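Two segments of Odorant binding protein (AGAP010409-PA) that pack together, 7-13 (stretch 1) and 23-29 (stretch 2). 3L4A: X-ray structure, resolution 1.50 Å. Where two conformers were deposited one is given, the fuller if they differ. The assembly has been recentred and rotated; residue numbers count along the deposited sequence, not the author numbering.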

ATOM      1  N   VAL A   7      -6.525  11.246   5.409  1.00 20.38           N
ATOM      2  CA  VAL A   7      -5.585  10.194   5.781  1.00 12.77           C
ATOM      3  C   VAL A   7      -4.134  10.595   5.503  1.00 15.82           C
ATOM      4  O   VAL A   7      -3.240  10.265   6.280  1.00 13.43           O
ATOM      5  CB  VAL A   7      -5.946   8.859   5.091  1.00 18.20           C
ATOM      6  CG1 VAL A   7      -4.862   7.836   5.303  1.00 20.73           C
ATOM      7  CG2 VAL A   7      -7.267   8.335   5.625  1.00 22.95           C
ATOM      8  N   ILE A   8      -3.899  11.334   4.423  1.00 15.21           N
ATOM      9  CA  ILE A   8      -2.551  11.822   4.138  1.00 16.63           C
ATOM     10  C   ILE A   8      -2.067  12.756   5.252  1.00 17.27           C
ATOM     11  O   ILE A   8      -0.941  12.632   5.756  1.00 12.56           O
ATOM     12  CB  ILE A   8      -2.473  12.538   2.775  1.00 15.81           C
ATOM     13  CG1 ILE A   8      -2.534  11.515   1.638  1.00 20.77           C
ATOM     14  CG2 ILE A   8      -1.193  13.354   2.682  1.00 19.10           C
ATOM     15  CD1 ILE A   8      -2.648  12.142   0.263  1.00 28.96           C
ATOM     16  N   GLU A   9      -2.926  13.685   5.658  1.00 15.43           N
ATOM     17  CA  GLU A   9      -2.551  14.612   6.711  1.00 13.81           C
ATOM     18  C   GLU A   9      -2.326  13.896   8.043  1.00 12.31           C
ATOM     19  O   GLU A   9      -1.334  14.135   8.725  1.00 12.65           O
ATOM     20  CB  GLU A   9      -3.608  15.710   6.857  1.00 15.84           C
ATOM     21  CG  GLU A   9      -3.933  16.417   5.539  1.00 15.53           C
ATOM     22  CD  GLU A   9      -2.724  17.088   4.935  1.00 22.27           C
ATOM     23  OE1 GLU A   9      -2.593  17.080   3.693  1.00 43.16           O
ATOM     24  OE2 GLU A   9      -1.896  17.612   5.703  1.00 20.14           O
ATOM     25  N   SER A  10      -3.241  13.000   8.412  1.00  9.61           N
ATOM     26  CA  SER A  10      -3.103  12.289   9.676  1.00  9.06           C
ATOM     27  C   SER A  10      -1.865  11.397   9.687  1.00  8.26           C
ATOM     28  O   SER A  10      -1.148  11.331  10.677  1.00  8.52           O
ATOM     29  CB  SER A  10      -4.364  11.482   9.975  0.81  9.75           C
ATOM     30  OG  SER A  10      -5.461  12.364  10.152  0.81 10.50           O
ATOM     31  N   CYS A  11      -1.617  10.709   8.581  1.00 10.18           N
ATOM     32  CA  CYS A  11      -0.431   9.862   8.511  1.00  9.43           C
ATOM     33  C   CYS A  11       0.868  10.677   8.515  1.00 11.07           C
ATOM     34  O   CYS A  11       1.885  10.229   9.036  1.00 11.31           O
ATOM     35  CB  CYS A  11      -0.500   8.905   7.327  1.00 10.18           C
ATOM     36  SG  CYS A  11      -1.578   7.487   7.655  1.00 10.62           S
ATOM     37  N   SER A  12       0.829  11.876   7.945  1.00 12.36           N
ATOM     38  CA  SER A  12       2.004  12.733   7.984  0.80 11.78           C
ATOM     39  C   SER A  12       2.315  13.132   9.424  1.00 13.67           C
ATOM     40  O   SER A  12       3.472  13.345   9.777  1.00 11.92           O
ATOM     41  CB  SER A  12       1.822  13.969   7.101  0.80 11.51           C
ATOM     42  OG  SER A  12       1.016  14.946   7.740  0.80 12.75           O
ATOM     43  N   ASN A  13       1.288  13.210  10.262  1.00 13.11           N
ATOM     44  CA  ASN A  13       1.508  13.517  11.665  1.00 11.98           C
ATOM     45  C   ASN A  13       1.881  12.307  12.503  1.00 13.98           C
ATOM     46  O   ASN A  13       2.670  12.420  13.440  1.00 16.62           O
ATOM     47  CB  ASN A  13       0.298  14.244  12.244  1.00  9.79           C
ATOM     48  CG  ASN A  13       0.260  15.684  11.813  1.00 22.48           C
ATOM     49  OD1 ASN A  13       1.302  16.343  11.761  1.00 22.97           O
ATOM     50  ND2 ASN A  13      -0.925  16.181  11.480  1.00 16.51           N
TER
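Stretch 2, residues 23-29: LKVHYRA

The contact between the two segments is anchored by the carboxylate of Glu9, which is shared between two basic side chains of stretch 2. Glu9 OE2 lies 2.8 Å from Lys24 NZ, and Glu9 OE1 lies 2.9 Å from Arg28 NH2; both pairs are hydrogen-bonded salt bridges. The second is almost linear, with an N-H...O angle of 172°, and OE1 approaches the guanidinium at its edge, near the plane of the group, where the N-H bonds point. Lys24 and Arg28 are four residues apart, about one helical turn, so their side chains emerge from successive turns and can reach the same acid.

Two waters extend this polar network. Water 1 donates to Glu9 OE1 at 2.5 Å and accepts from Arg28 NE at 3.1 Å, giving the arginine a second, indirect link to the carboxylate. Water 2 accepts from Lys24 NZ at 2.8 Å and donates to Ser12 OG at 2.7 Å. The serine hydroxyl in turn donates to the backbone of its own helix, with Ser12 OG 2.7 Å from Glu9 O, so that the water ties the lysine ammonium to a hydroxyl already held in place.

Stretch 1 is helical throughout, with backbone bonds such as Ser12 N to Ile8 O (2.9 Å). Stretch 2 enters as a helix, in which Tyr27 N bonds to Leu23 O and Arg28 N to Lys24 O, each at 3.0 Å, and Ala29 has left the helical conformation. The helices run in roughly antiparallel directions, at 146° between their N-to-C vectors, and their axes come no closer than 11.2 Å. In this register Ile8 faces Tyr27, with 7.7 Å between their CA atoms, while Ser12 faces Lys24, with a CA-to-CA distance of 7.8 Å.

Packing beneath the charged groups is modest, and the two stretches together bury 267 Å². The CA-to-CB bonds of Ile8, Ser12, Lys24 and Tyr27 all point toward the opposing stretch. Ile8, in the m,t rotamer, brings CD1 to 4.3 Å from Tyr27 O and 4.5 Å from Arg28 CG, thus meeting both backbone and aliphatic side chain. At the other end, Ser12 CB rests 3.9 Å from Lys24 CD, so the lysine contributes its methylene chain as well as its charge. Glu9 and Arg28 instead start out sideways, and their long side chains bring the charged ends across to meet.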

ATOM      1  N   LEU A  23       8.322  15.757   0.855  1.00 15.79           N
ATOM      2  CA  LEU A  23       7.727  14.423   0.817  1.00 13.66           C
ATOM      3  C   LEU A  23       6.229  14.477   0.510  1.00 16.63           C
ATOM      4  O   LEU A  23       5.723  13.659  -0.253  1.00 15.08           O
ATOM      5  CB  LEU A  23       7.964  13.675   2.126  1.00 12.82           C
ATOM      6  CG  LEU A  23       9.383  13.177   2.403  1.00 11.69           C
ATOM      7  CD1 LEU A  23       9.444  12.551   3.795  1.00 12.98           C
ATOM      8  CD2 LEU A  23       9.838  12.177   1.337  1.00 15.69           C
ATOM      9  N   LYS A  24       5.513  15.425   1.110  1.00 14.24           N
ATOM     10  CA  LYS A  24       4.060  15.483   0.935  1.00 13.47           C
ATOM     11  C   LYS A  24       3.636  15.887  -0.477  1.00 20.37           C
ATOM     12  O   LYS A  24       2.551  15.520  -0.940  1.00 17.46           O
ATOM     13  CB  LYS A  24       3.416  16.371   1.996  1.00 15.77           C
ATOM     14  CG  LYS A  24       3.355  15.708   3.358  1.00 18.72           C
ATOM     15  CD  LYS A  24       2.800  16.647   4.410  1.00 20.36           C
ATOM     16  CE  LYS A  24       1.310  16.877   4.205  1.00 21.64           C
ATOM     17  NZ  LYS A  24       0.808  17.952   5.104  1.00 28.40           N
ATOM     18  N   VAL A  25       4.495  16.628  -1.165  1.00 18.63           N
ATOM     19  CA  VAL A  25       4.257  16.901  -2.574  1.00 22.51           C
ATOM     20  C   VAL A  25       4.245  15.584  -3.349  1.00 15.95           C
ATOM     21  O   VAL A  25       3.391  15.376  -4.213  1.00 22.32           O
ATOM     22  CB  VAL A  25       5.317  17.849  -3.168  1.00 25.76           C
ATOM     23  CG1 VAL A  25       5.184  17.904  -4.687  1.00 27.46           C
ATOM     24  CG2 VAL A  25       5.189  19.239  -2.560  1.00 26.21           C
ATOM     25  N   HIS A  26       5.196  14.704  -3.050  1.00 19.32           N
ATOM     26  CA  HIS A  26       5.240  13.390  -3.686  1.00 21.33           C
ATOM     27  C   HIS A  26       3.983  12.594  -3.359  1.00 23.68           C
ATOM     28  O   HIS A  26       3.338  12.040  -4.250  1.00 24.71           O
ATOM     29  CB  HIS A  26       6.464  12.602  -3.231  1.00 22.60           C
ATOM     30  CG  HIS A  26       7.752  13.089  -3.812  1.00 23.85           C
ATOM     31  ND1 HIS A  26       8.094  12.891  -5.132  1.00 29.30           N
ATOM     32  CD2 HIS A  26       8.794  13.744  -3.247  1.00 27.29           C
ATOM     33  CE1 HIS A  26       9.286  13.414  -5.360  1.00 28.21           C
ATOM     34  NE2 HIS A  26       9.733  13.937  -4.232  1.00 33.14           N
ATOM     35  N   TYR A  27       3.630  12.544  -2.079  1.00 16.56           N
ATOM     36  CA  TYR A  27       2.492  11.741  -1.644  1.00 15.65           C
ATOM     37  C   TYR A  27       1.185  12.162  -2.318  1.00 20.50           C
ATOM     38  O   TYR A  27       0.363  11.319  -2.686  1.00 21.39           O
ATOM     39  CB  TYR A  27       2.340  11.799  -0.122  1.00 14.29           C
ATOM     40  CG  TYR A  27       3.567  11.359   0.644  1.00 12.88           C
ATOM     41  CD1 TYR A  27       4.531  10.547   0.055  1.00 15.66           C
ATOM     42  CD2 TYR A  27       3.750  11.742   1.963  1.00 13.32           C
ATOM     43  CE1 TYR A  27       5.651  10.141   0.762  1.00 14.32           C
ATOM     44  CE2 TYR A  27       4.854  11.332   2.681  1.00  9.55           C
ATOM     45  CZ  TYR A  27       5.803  10.539   2.077  1.00 11.03           C
ATOM     46  OH  TYR A  27       6.905  10.141   2.794  1.00 11.61           O
ATOM     47  N   ARG A  28       0.985  13.467  -2.467  1.00 21.95           N
ATOM     48  CA  ARG A  28      -0.228  13.975  -3.105  1.00 20.97           C
ATOM     49  C   ARG A  28      -0.210  13.681  -4.605  1.00 26.40           C
ATOM     50  O   ARG A  28      -1.248  13.717  -5.265  1.00 30.46           O
ATOM     51  CB  ARG A  28      -0.393  15.474  -2.838  1.00 20.52           C
ATOM     52  CG  ARG A  28      -0.670  15.798  -1.377  1.00 24.31           C
ATOM     53  CD  ARG A  28      -0.545  17.287  -1.091  1.00 39.36           C
ATOM     54  NE  ARG A  28      -0.967  17.610   0.269  1.00 41.97           N
ATOM     55  CZ  ARG A  28      -0.660  18.741   0.898  1.00 46.02           C
ATOM     56  NH1 ARG A  28       0.080  19.659   0.292  1.00 47.13           N
ATOM     57  NH2 ARG A  28      -1.088  18.952   2.138  1.00 38.76           N
ATOM     58  N   ALA A  29       0.974  13.385  -5.131  1.00 19.54           N
ATOM     59  CA  ALA A  29       1.139  13.023  -6.537  1.00 26.86           C
ATOM     60  C   ALA A  29       1.217  11.504  -6.707  1.00 33.94           C
ATOM     61  O   ALA A  29       1.619  11.005  -7.759  1.00 30.26           O
ATOM     62  CB  ALA A  29       2.386  13.681  -7.109  1.00 30.18           C
TER
HETATM   63  O   HOH W   1      -3.377  16.078   1.491  1.00 36.31           O
HETATM   64  O   HOH W   2       1.399  17.624   7.848  1.00 23.64           O